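Hypothetical UPF0271 protein TTHB195 (Thermus thermophilus, PDB 2DFA) probably catalyses, as subunit A of a three-subunit 5-oxoprolinase, the ATP-dependent cleavage of 5-oxoproline to L-glutamate. Local coordinates at residues 4-10 / 28-34; 24-28 / 51-57; 143-147 / 174-178. Where two conformers were deposited one is given. Numbering follows the deposited sequence.

Interaction 1. Residues 4-10 / 28-34; sequences DLNADAG and VSSANLA
Strands 4-9 and 30-34 are parallel neighbours in the curled sheet of this LamB/PxpA-family protein, the two strands of a beta-alpha-beta unit. Their axes approach to 4.5 Å at -22°, pairing Asn6 with Ser30 through to Ala9 with Leu33. Asp4 (chi1 t) opens the contact: its OD2 accepts from Ser29 OG (2.7 Å) and Ser30 OG (2.6 Å). Leu5 N donates to Ser29 OG (3.0 Å), and Leu5 O takes both Ser29 N (2.9 Å) and Ser30 N (3.1 Å). Asn6 (chi1 p) turns to the face shared with Asp8 and Asn32; its OD1 accepts from Asn32 ND2 (2.9 Å), and its ND2 is hydrogen-bonded to Thr219. Ala7, on the other face, donates weakly from N to Ser30 O (3.3 Å) and accepts Asn32 N at O (3.0 Å). Asp8 OD1 (chi1 m) takes Asn32 ND2 as well (2.9 Å), and His107 binds Asn32 OD1. Asp8, His62 and His111 face a common empty point, possibly a vacant metal site. Ala9 N donates to Asn32 O (3.0 Å) and Ala9 O accepts from Ala34 N (3.3 Å). Positive phi (62°) marks Gly10, where a water donates to Gly10 O and Ala34 O, 2.9 Å from each.

Interaction 2. Residues 24-28 / 51-57; sequences IFPLV and LAKAHGV
The turn formed by residues 24-28 leaves the short helix 21-24 and leads toward strand 30-34; Leu27 N (2.9 Å) and Val28 N (3.3 Å) both bond to Ile24 O. Facing it, residues 51-54 are the last turn of helix 42-54, which ends in a Schellman motif: Val57 N bonds to Ala52 O at 2.8 Å and Gly56 N to Lys53 O at 3.2 Å, with Gly56, at phi 61° and psi 36°, as the C-prime residue. The backbones come nearest at Pro26 and His55, CA to CA 6.1 Å, and at Phe25 and Ala52, 6.5 Å.

Phe25 (chi1 m, chi2 50°) points at the helix end and is the centre of the packing. Leu51, with chi1 t and chi2 p, lays CD2 over one ring face in a CH-pi contact, 3.9 Å from the centroid and 11° off the normal. Ala52 N lies at the ring edge, 3.3 Å from Phe25 CE2, and Ala52 CB packs 3.3 Å from Phe25 CE2. Val57 (chi1 t) brings CG2 to 3.2 Å from Phe25 O, and its CG1 is 4.2 Å from Val28 CG2. His55 (chi1 m) folds back so that ND1 donates to Leu51 O at 3.1 Å; Phe25 CB then lies over one face of the imidazole, and Pro26 CB sits 3.7 Å from His55 CD2 at the exposed margin.

Phe25 also touches Ala9, while Ile24 and Val28 touch Ala7, so the turn wedges between the helix end and strand 2-9. This is apolar helix-end packing against the outside of a parallel alpha/beta sheet, with the Schellman reversal delivering Val57 just ahead of strand 58-62.

Interaction 3. Residues 143-147 / 174-178; sequences VLPGT and GQLAP
This is a loose loop-to-loop contact, burying 180 Å² in total, between the turn joining strand 141-143 to helix 148-155 and part of the long connection from strand 160-164 to helix 189-201. The backbones stay well apart, the nearest CA atoms being those of Gly146 and Gln175 at 7.6 Å, so side chains make the approach.

Leu144 to Thr147 form a type II beta turn, with Pro145 at phi -61° and psi 144° and Gly146 at a positive phi of 79°, which favours glycine at the third position. Thr147 (chi1 p) is the N-cap of helix 148-155: its OG1 donates to Leu144 O at 2.7 Å and also accepts from Glu150 N. Opposite, Gly174 has phi 99° and psi -3°, angles that call for glycine, while Gln175 to Pro178 run extended.

Gln175 (chi1 -145°, chi2 p, chi3 -122°) reaches across with its amide. Its OE1 packs on Thr147 CG2 at 3.6 Å, and lies 3.7 Å from Pro145 O and 4.2 Å from Leu144 CD1; its NE2 stays 3.9 Å from Gly146 O. Next to it, Leu176 (chi1 m, chi2 t) meets Leu144, whose chi1 of -108° lies between wells, with the two CD1 atoms 4.2 Å apart. Leu144 packs further on Tyr115 and Cys119 of helix 112-120 and on Phe165, and Leu176 rests on Arg168 and Tyr170.

With one leucine pair and an amide that comes close to the turn without bonding to it, the loops are joined by packing, and the firm polar bonds here lie within the turn and to the start of helix 148-155, not between the loops.

In the fold
Interactions 1 and 2 form one continuous region of strands and helix end, their centres 9 Å apart, sharing Val28 and alternating along the chain. Ala9 CB meets Phe25 CE1 at 3.2 Å and Ala7 CB meets Ile24 CG2 at 3.6 Å, so strand 2-9 is backed by the turn that leads to its neighbour, strand 30-34, which helix 42-54 follows. Interaction 3 comes later in the chain and stands apart, its centre 20 Å from interaction 1 and 28 Å from interaction 2, on the opposite side of the chain's centre from the latter. There it joins loops that follow strands 141-143 and 160-164, so all three contacts are arranged around the same curled parallel sheet.

Interaction 1. Residues 4-10 / 28-34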
ATOM      1  N   ASP A   4      25.266  23.854   9.573  1.00 42.24           N
ATOM      2  CA  ASP A   4      24.921  22.485   9.246  1.00 41.02           C
ATOM      3  C   ASP A   4      24.439  22.398   7.801  1.00 39.95           C
ATOM      4  O   ASP A   4      23.724  23.275   7.318  1.00 40.17           O
ATOM      5  CB  ASP A   4      23.833  21.974  10.199  1.00 41.05           C
ATOM      6  CG  ASP A   4      23.292  20.611   9.795  1.00 43.79           C
ATOM      7  OD1 ASP A   4      22.383  20.556   8.936  1.00 45.62           O
ATOM      8  OD2 ASP A   4      23.783  19.597  10.326  1.00 42.10           O
ATOM      9  N   LEU A   5      24.865  21.348   7.114  1.00 39.82           N
ATOM     10  CA  LEU A   5      24.462  21.099   5.740  1.00 41.27           C
ATOM     11  C   LEU A   5      23.582  19.859   5.796  1.00 40.34           C
ATOM     12  O   LEU A   5      24.036  18.799   6.227  1.00 39.46           O
ATOM     13  CB  LEU A   5      25.687  20.825   4.862  1.00 42.13           C
ATOM     14  CG  LEU A   5      26.139  21.941   3.914  1.00 45.77           C
ATOM     15  CD1 LEU A   5      25.145  22.069   2.770  1.00 47.01           C
ATOM     16  CD2 LEU A   5      26.261  23.249   4.674  1.00 44.53           C
ATOM     17  N   ASN A   6      22.326  19.986   5.372  1.00 40.12           N
ATOM     18  CA  ASN A   6      21.422  18.845   5.409  1.00 39.29           C
ATOM     19  C   ASN A   6      20.868  18.484   4.036  1.00 37.77           C
ATOM     20  O   ASN A   6      20.737  19.331   3.152  1.00 38.27           O
ATOM     21  CB  ASN A   6      20.268  19.112   6.386  1.00 40.79           C
ATOM     22  CG  ASN A   6      19.116  19.874   5.749  1.00 42.79           C
ATOM     23  OD1 ASN A   6      18.319  19.307   4.999  1.00 41.00           O
ATOM     24  ND2 ASN A   6      19.027  21.167   6.045  1.00 45.14           N
ATOM     25  N   ALA A   7      20.560  17.205   3.862  1.00 36.45           N
ATOM     26  CA  ALA A   7      20.005  16.719   2.608  1.00 36.04           C
ATOM     27  C   ALA A   7      19.080  15.548   2.909  1.00 35.69           C
ATOM     28  O   ALA A   7      19.263  14.835   3.900  1.00 33.02           O
ATOM     29  CB  ALA A   7      21.122  16.275   1.677  1.00 34.37           C
ATOM     30  N   ASP A   8      18.077  15.357   2.059  1.00 36.49           N
ATOM     31  CA  ASP A   8      17.156  14.249   2.251  1.00 39.63           C
ATOM     32  C   ASP A   8      17.882  12.995   1.804  1.00 38.99           C
ATOM     33  O   ASP A   8      18.773  13.060   0.947  1.00 39.26           O
ATOM     34  CB  ASP A   8      15.885  14.439   1.414  1.00 43.37           C
ATOM     35  CG  ASP A   8      15.191  15.753   1.698  1.00 46.40           C
ATOM     36  OD1 ASP A   8      15.175  16.186   2.871  1.00 46.39           O
ATOM     37  OD2 ASP A   8      14.645  16.350   0.744  1.00 52.56           O
ATOM     38  N   ALA A   9      17.506  11.857   2.380  1.00 36.54           N
ATOM     39  CA  ALA A   9      18.131  10.586   2.036  1.00 34.92           C
ATOM     40  C   ALA A   9      17.263   9.411   2.477  1.00 33.15           C
ATOM     41  O   ALA A   9      16.234   9.600   3.127  1.00 31.76           O
ATOM     42  CB  ALA A   9      19.497  10.486   2.693  1.00 34.93           C
ATOM     43  N   GLY A  10      17.694   8.206   2.116  1.00 33.06           N
ATOM     44  CA  GLY A  10      16.968   6.998   2.470  1.00 34.41           C
ATOM     45  C   GLY A  10      15.567   6.945   1.875  1.00 34.40           C
ATOM     46  O   GLY A  10      14.668   6.330   2.439  1.00 32.95           O
ATOM     47  N   VAL A  28      27.442  16.085   3.549  1.00 41.91           N
ATOM     48  CA  VAL A  28      26.569  16.762   4.508  1.00 40.10           C
ATOM     49  C   VAL A  28      26.856  16.409   5.958  1.00 38.95           C
ATOM     50  O   VAL A  28      27.526  15.417   6.239  1.00 41.09           O
ATOM     51  CB  VAL A  28      25.084  16.445   4.207  1.00 41.63           C
ATOM     52  CG1 VAL A  28      24.749  16.843   2.777  1.00 41.60           C
ATOM     53  CG2 VAL A  28      24.813  14.966   4.409  1.00 40.27           C
ATOM     54  N   SER A  29      26.354  17.226   6.879  1.00 36.98           N
ATOM     55  CA  SER A  29      26.547  16.955   8.296  1.00 36.23           C
ATOM     56  C   SER A  29      25.293  16.334   8.911  1.00 35.36           C
ATOM     57  O   SER A  29      25.371  15.695   9.951  1.00 33.48           O
ATOM     58  CB  SER A  29      26.945  18.228   9.060  1.00 36.13           C
ATOM     59  OG  SER A  29      26.005  19.272   8.879  1.00 38.06           O
ATOM     60  N   SER A  30      24.140  16.521   8.268  1.00 35.88           N
ATOM     61  CA  SER A  30      22.889  15.942   8.762  1.00 34.71           C
ATOM     62  C   SER A  30      22.059  15.442   7.581  1.00 34.13           C
ATOM     63  O   SER A  30      22.165  15.963   6.473  1.00 32.82           O
ATOM     64  CB  SER A  30      22.065  16.960   9.573  1.00 34.83           C
ATOM     65  OG  SER A  30      22.671  17.275  10.816  0.50 36.16           O
ATOM     66  N   ALA A  31      21.246  14.420   7.822  1.00 32.22           N
ATOM     67  CA  ALA A  31      20.400  13.865   6.771  1.00 29.68           C
ATOM     68  C   ALA A  31      18.979  13.698   7.303  1.00 29.19           C
ATOM     69  O   ALA A  31      18.777  13.442   8.490  1.00 28.29           O
ATOM     70  CB  ALA A  31      20.948  12.525   6.317  1.00 29.55           C
ATOM     71  N   ASN A  32      18.002  13.864   6.417  1.00 29.74           N
ATOM     72  CA  ASN A  32      16.597  13.719   6.778  1.00 28.94           C
ATOM     73  C   ASN A  32      16.165  12.413   6.120  1.00 28.90           C
ATOM     74  O   ASN A  32      16.023  12.345   4.902  1.00 27.72           O
ATOM     75  CB  ASN A  32      15.787  14.886   6.213  1.00 31.35           C
ATOM     76  CG  ASN A  32      16.522  16.215   6.322  1.00 31.91           C
ATOM     77  OD1 ASN A  32      16.883  16.655   7.416  1.00 33.00           O
ATOM     78  ND2 ASN A  32      16.751  16.857   5.183  1.00 31.33           N
ATOM     79  N   LEU A  33      15.980  11.375   6.923  1.00 29.21           N
ATOM     80  CA  LEU A  33      15.603  10.067   6.403  1.00 29.68           C
ATOM     81  C   LEU A  33      14.104   9.815   6.315  1.00 28.90           C
ATOM     82  O   LEU A  33      13.362  10.087   7.261  1.00 27.71           O
ATOM     83  CB  LEU A  33      16.252   8.967   7.248  1.00 28.97           C
ATOM     84  CG  LEU A  33      17.667   8.548   6.827  1.00 33.11           C
ATOM     85  CD1 LEU A  33      18.563   9.769   6.670  1.00 33.22           C
ATOM     86  CD2 LEU A  33      18.228   7.592   7.854  1.00 32.36           C
ATOM     87  N   ALA A  34      13.675   9.285   5.170  1.00 29.94           N
ATOM     88  CA  ALA A  34      12.272   8.961   4.944  1.00 28.44           C
ATOM     89  C   ALA A  34      11.873   7.873   5.941  1.00 29.05           C
ATOM     90  O   ALA A  34      12.713   7.080   6.381  1.00 26.12           O
ATOM     91  CB  ALA A  34      12.062   8.469   3.503  1.00 31.69           C
TER
HETATM   92  O   HOH W   1      15.305   6.248   5.288  1.00 32.33           O

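Interaction 2. Residues 24-28 / 51-57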
ATOM      1  N   ILE A  24      26.086  11.837  -1.576  1.00 45.49           N
ATOM      2  CA  ILE A  24      25.713  12.958  -0.720  1.00 43.46           C
ATOM      3  C   ILE A  24      26.167  12.878   0.740  1.00 42.50           C
ATOM      4  O   ILE A  24      26.592  13.880   1.308  1.00 41.78           O
ATOM      5  CB  ILE A  24      24.175  13.171  -0.741  1.00 43.67           C
ATOM      6  CG1 ILE A  24      23.729  13.649  -2.123  1.00 44.48           C
ATOM      7  CG2 ILE A  24      23.769  14.183   0.325  1.00 43.86           C
ATOM      8  CD1 ILE A  24      24.150  15.071  -2.453  1.00 46.36           C
ATOM      9  N   PHE A  25      26.079  11.700   1.348  1.00 43.42           N
ATOM     10  CA  PHE A  25      26.462  11.545   2.752  1.00 44.42           C
ATOM     11  C   PHE A  25      27.850  12.047   3.136  1.00 45.46           C
ATOM     12  O   PHE A  25      28.030  12.619   4.210  1.00 44.40           O
ATOM     13  CB  PHE A  25      26.312  10.086   3.181  1.00 47.02           C
ATOM     14  CG  PHE A  25      24.909   9.710   3.564  1.00 48.74           C
ATOM     15  CD1 PHE A  25      23.841  10.015   2.726  1.00 51.81           C
ATOM     16  CD2 PHE A  25      24.654   9.038   4.753  1.00 49.45           C
ATOM     17  CE1 PHE A  25      22.539   9.654   3.071  1.00 52.45           C
ATOM     18  CE2 PHE A  25      23.352   8.672   5.105  1.00 50.77           C
ATOM     19  CZ  PHE A  25      22.296   8.980   4.263  1.00 48.92           C
ATOM     20  N   PRO A  26      28.856  11.837   2.275  1.00 45.88           N
ATOM     21  CA  PRO A  26      30.190  12.320   2.644  1.00 47.49           C
ATOM     22  C   PRO A  26      30.326  13.845   2.574  1.00 48.03           C
ATOM     23  O   PRO A  26      31.355  14.402   2.960  1.00 48.40           O
ATOM     24  CB  PRO A  26      31.098  11.603   1.646  1.00 47.62           C
ATOM     25  CG  PRO A  26      30.234  11.513   0.424  1.00 47.96           C
ATOM     26  CD  PRO A  26      28.892  11.100   0.999  1.00 46.60           C
ATOM     27  N   LEU A  27      29.279  14.515   2.099  1.00 46.77           N
ATOM     28  CA  LEU A  27      29.298  15.968   1.961  1.00 45.47           C
ATOM     29  C   LEU A  27      28.462  16.731   2.991  1.00 44.49           C
ATOM     30  O   LEU A  27      28.737  17.899   3.276  1.00 44.41           O
ATOM     31  CB  LEU A  27      28.814  16.354   0.563  1.00 45.90           C
ATOM     32  CG  LEU A  27      29.477  15.662  -0.629  1.00 47.76           C
ATOM     33  CD1 LEU A  27      28.740  16.037  -1.905  1.00 47.67           C
ATOM     34  CD2 LEU A  27      30.944  16.059  -0.710  1.00 47.14           C
ATOM     35  N   VAL A  28      27.442  16.085   3.549  1.00 41.91           N
ATOM     36  CA  VAL A  28      26.569  16.762   4.508  1.00 40.10           C
ATOM     37  C   VAL A  28      26.856  16.409   5.958  1.00 38.95           C
ATOM     38  O   VAL A  28      27.526  15.417   6.239  1.00 41.09           O
ATOM     39  CB  VAL A  28      25.084  16.445   4.207  1.00 41.63           C
ATOM     40  CG1 VAL A  28      24.749  16.843   2.777  1.00 41.60           C
ATOM     41  CG2 VAL A  28      24.813  14.966   4.409  1.00 40.27           C
ATOM     42  N   LEU A  51      24.743   3.769   6.525  1.00 38.91           N
ATOM     43  CA  LEU A  51      25.588   4.652   5.724  1.00 39.63           C
ATOM     44  C   LEU A  51      25.903   5.939   6.477  1.00 40.26           C
ATOM     45  O   LEU A  51      27.053   6.381   6.513  1.00 39.89           O
ATOM     46  CB  LEU A  51      24.895   4.987   4.400  1.00 41.21           C
ATOM     47  CG  LEU A  51      25.699   5.774   3.360  1.00 44.29           C
ATOM     48  CD1 LEU A  51      26.899   4.947   2.897  1.00 45.42           C
ATOM     49  CD2 LEU A  51      24.802   6.111   2.176  1.00 44.93           C
ATOM     50  N   ALA A  52      24.879   6.543   7.079  1.00 38.09           N
ATOM     51  CA  ALA A  52      25.059   7.776   7.836  1.00 37.98           C
ATOM     52  C   ALA A  52      26.052   7.555   8.971  1.00 37.88           C
ATOM     53  O   ALA A  52      26.944   8.376   9.199  1.00 37.43           O
ATOM     54  CB  ALA A  52      23.719   8.248   8.399  1.00 35.95           C
ATOM     55  N   LYS A  53      25.886   6.445   9.679  1.00 37.10           N
ATOM     56  CA  LYS A  53      26.762   6.096  10.797  1.00 39.46           C
ATOM     57  C   LYS A  53      28.203   5.951  10.315  1.00 40.09           C
ATOM     58  O   LYS A  53      29.136   6.431  10.961  1.00 41.15           O
ATOM     59  CB  LYS A  53      26.306   4.780  11.424  1.00 37.90           C
ATOM     60  CG  LYS A  53      27.136   4.334  12.618  1.00 38.90           C
ATOM     61  CD  LYS A  53      26.581   3.037  13.181  1.00 41.85           C
ATOM     62  CE  LYS A  53      27.323   2.587  14.429  1.00 43.51           C
ATOM     63  NZ  LYS A  53      26.705   1.349  14.974  1.00 43.15           N
ATOM     64  N   ALA A  54      28.373   5.281   9.182  1.00 39.42           N
ATOM     65  CA  ALA A  54      29.696   5.070   8.610  1.00 42.48           C
ATOM     66  C   ALA A  54      30.347   6.403   8.261  1.00 43.14           C
ATOM     67  O   ALA A  54      31.567   6.545   8.348  1.00 42.82           O
ATOM     68  CB  ALA A  54      29.595   4.192   7.368  1.00 40.90           C
ATOM     69  N   HIS A  55      29.535   7.386   7.880  1.00 43.07           N
ATOM     70  CA  HIS A  55      30.063   8.698   7.521  1.00 43.12           C
ATOM     71  C   HIS A  55      29.943   9.755   8.611  1.00 41.91           C
ATOM     72  O   HIS A  55      30.221  10.928   8.369  1.00 42.18           O
ATOM     73  CB  HIS A  55      29.396   9.213   6.243  1.00 45.23           C
ATOM     74  CG  HIS A  55      29.824   8.488   5.007  1.00 48.32           C
ATOM     75  ND1 HIS A  55      29.314   7.258   4.649  1.00 49.49           N
ATOM     76  CD2 HIS A  55      30.751   8.798   4.069  1.00 49.32           C
ATOM     77  CE1 HIS A  55      29.907   6.842   3.544  1.00 50.14           C
ATOM     78  NE2 HIS A  55      30.784   7.758   3.171  1.00 52.01           N
ATOM     79  N   GLY A  56      29.528   9.345   9.805  1.00 40.82           N
ATOM     80  CA  GLY A  56      29.390  10.290  10.900  1.00 39.74           C
ATOM     81  C   GLY A  56      28.394  11.408  10.632  1.00 39.65           C
ATOM     82  O   GLY A  56      28.600  12.548  11.055  1.00 38.22           O
ATOM     83  N   VAL A  57      27.315  11.079   9.925  1.00 38.11           N
ATOM     84  CA  VAL A  57      26.265  12.042   9.592  1.00 36.63           C
ATOM     85  C   VAL A  57      25.128  11.925  10.613  1.00 36.99           C
ATOM     86  O   VAL A  57      24.723  10.818  10.972  1.00 34.47           O
ATOM     87  CB  VAL A  57      25.700  11.763   8.179  1.00 38.46           C
ATOM     88  CG1 VAL A  57      24.535  12.698   7.879  1.00 36.14           C
ATOM     89  CG2 VAL A  57      26.802  11.935   7.134  1.00 37.43           C
TER

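Interaction 3. Residues 143-147 / 174-178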
ATOM      1  N   VAL A 143      12.543  24.225  10.684  1.00 37.19           N
ATOM      2  CA  VAL A 143      11.436  24.978  10.107  1.00 40.77           C
ATOM      3  C   VAL A 143      11.879  26.067   9.144  1.00 43.06           C
ATOM      4  O   VAL A 143      13.062  26.400   9.053  1.00 43.46           O
ATOM      5  CB  VAL A 143      10.596  25.664  11.208  1.00 40.00           C
ATOM      6  CG1 VAL A 143      10.293  24.690  12.327  1.00 39.40           C
ATOM      7  CG2 VAL A 143      11.342  26.874  11.749  1.00 40.42           C
ATOM      8  N   LEU A 144      10.907  26.613   8.420  1.00 46.46           N
ATOM      9  CA  LEU A 144      11.158  27.708   7.493  1.00 48.38           C
ATOM     10  C   LEU A 144      10.900  28.967   8.303  1.00 48.14           C
ATOM     11  O   LEU A 144       9.811  29.150   8.847  1.00 47.08           O
ATOM     12  CB  LEU A 144      10.196  27.657   6.305  1.00 50.17           C
ATOM     13  CG  LEU A 144      10.793  27.224   4.965  1.00 52.68           C
ATOM     14  CD1 LEU A 144       9.740  27.361   3.872  1.00 54.55           C
ATOM     15  CD2 LEU A 144      12.001  28.089   4.641  1.00 53.72           C
ATOM     16  N   PRO A 145      11.903  29.849   8.404  1.00 49.24           N
ATOM     17  CA  PRO A 145      11.736  31.087   9.171  1.00 49.18           C
ATOM     18  C   PRO A 145      10.637  32.005   8.635  1.00 48.30           C
ATOM     19  O   PRO A 145      10.416  32.088   7.424  1.00 48.27           O
ATOM     20  CB  PRO A 145      13.126  31.722   9.099  1.00 48.70           C
ATOM     21  CG  PRO A 145      13.636  31.251   7.765  1.00 48.80           C
ATOM     22  CD  PRO A 145      13.228  29.799   7.760  1.00 49.32           C
ATOM     23  N   GLY A 146       9.945  32.674   9.553  1.00 47.60           N
ATOM     24  CA  GLY A 146       8.885  33.594   9.178  1.00 48.14           C
ATOM     25  C   GLY A 146       7.552  32.968   8.808  1.00 47.52           C
ATOM     26  O   GLY A 146       6.692  33.638   8.238  1.00 49.87           O
ATOM     27  N   THR A 147       7.368  31.693   9.133  1.00 45.18           N
ATOM     28  CA  THR A 147       6.123  31.000   8.809  1.00 44.42           C
ATOM     29  C   THR A 147       5.303  30.667  10.055  1.00 42.42           C
ATOM     30  O   THR A 147       5.810  30.717  11.174  1.00 41.10           O
ATOM     31  CB  THR A 147       6.406  29.675   8.056  1.00 42.79           C
ATOM     32  OG1 THR A 147       7.125  28.782   8.914  1.00 43.09           O
ATOM     33  CG2 THR A 147       7.240  29.935   6.812  1.00 42.53           C
ATOM     34  N   GLY A 174      11.127  37.963   2.088  1.00 55.85           N
ATOM     35  CA  GLY A 174      11.874  37.095   2.982  1.00 55.69           C
ATOM     36  C   GLY A 174      11.485  35.638   2.824  1.00 56.56           C
ATOM     37  O   GLY A 174      12.060  34.754   3.465  1.00 55.98           O
ATOM     38  N   GLN A 175      10.501  35.386   1.968  1.00 56.36           N
ATOM     39  CA  GLN A 175      10.037  34.031   1.720  1.00 57.19           C
ATOM     40  C   GLN A 175      10.599  33.549   0.384  1.00 56.81           C
ATOM     41  O   GLN A 175      11.106  34.345  -0.409  1.00 55.62           O
ATOM     42  CB  GLN A 175       8.507  33.994   1.697  1.00 59.26           C
ATOM     43  CG  GLN A 175       7.916  32.718   2.281  1.00 62.01           C
ATOM     44  CD  GLN A 175       8.321  32.504   3.730  1.00 63.38           C
ATOM     45  OE1 GLN A 175       8.918  31.483   4.077  1.00 64.91           O
ATOM     46  NE2 GLN A 175       7.991  33.466   4.584  1.00 64.10           N
ATOM     47  N   LEU A 176      10.506  32.248   0.139  1.00 56.61           N
ATOM     48  CA  LEU A 176      11.020  31.660  -1.092  1.00 56.74           C
ATOM     49  C   LEU A 176      10.208  32.049  -2.316  1.00 57.42           C
ATOM     50  O   LEU A 176       8.985  32.174  -2.249  1.00 56.56           O
ATOM     51  CB  LEU A 176      11.057  30.136  -0.967  1.00 55.63           C
ATOM     52  CG  LEU A 176      11.997  29.600   0.115  1.00 56.28           C
ATOM     53  CD1 LEU A 176      11.801  28.102   0.280  1.00 55.31           C
ATOM     54  CD2 LEU A 176      13.436  29.921  -0.261  1.00 55.25           C
ATOM     55  N   ALA A 177      10.900  32.244  -3.435  1.00 58.56           N
ATOM     56  CA  ALA A 177      10.202  32.549  -4.671  1.00 60.67           C
ATOM     57  C   ALA A 177       9.457  31.321  -5.196  1.00 62.50           C
ATOM     58  O   ALA A 177       9.912  30.188  -5.095  1.00 60.94           O
ATOM     59  CB  ALA A 177      11.249  32.999  -5.686  1.00 60.09           C
ATOM     60  N   PRO A 178       8.236  31.573  -5.710  1.00 65.21           N
ATOM     61  CA  PRO A 178       7.438  30.543  -6.369  1.00 67.75           C
ATOM     62  C   PRO A 178       8.246  29.664  -7.342  1.00 70.25           C
ATOM     63  O   PRO A 178       9.069  30.124  -8.122  1.00 70.28           O
ATOM     64  CB  PRO A 178       6.290  31.234  -7.100  1.00 67.62           C
ATOM     65  CG  PRO A 178       6.019  32.349  -6.089  1.00 66.57           C
ATOM     66  CD  PRO A 178       7.493  32.822  -5.672  1.00 65.80           C
TER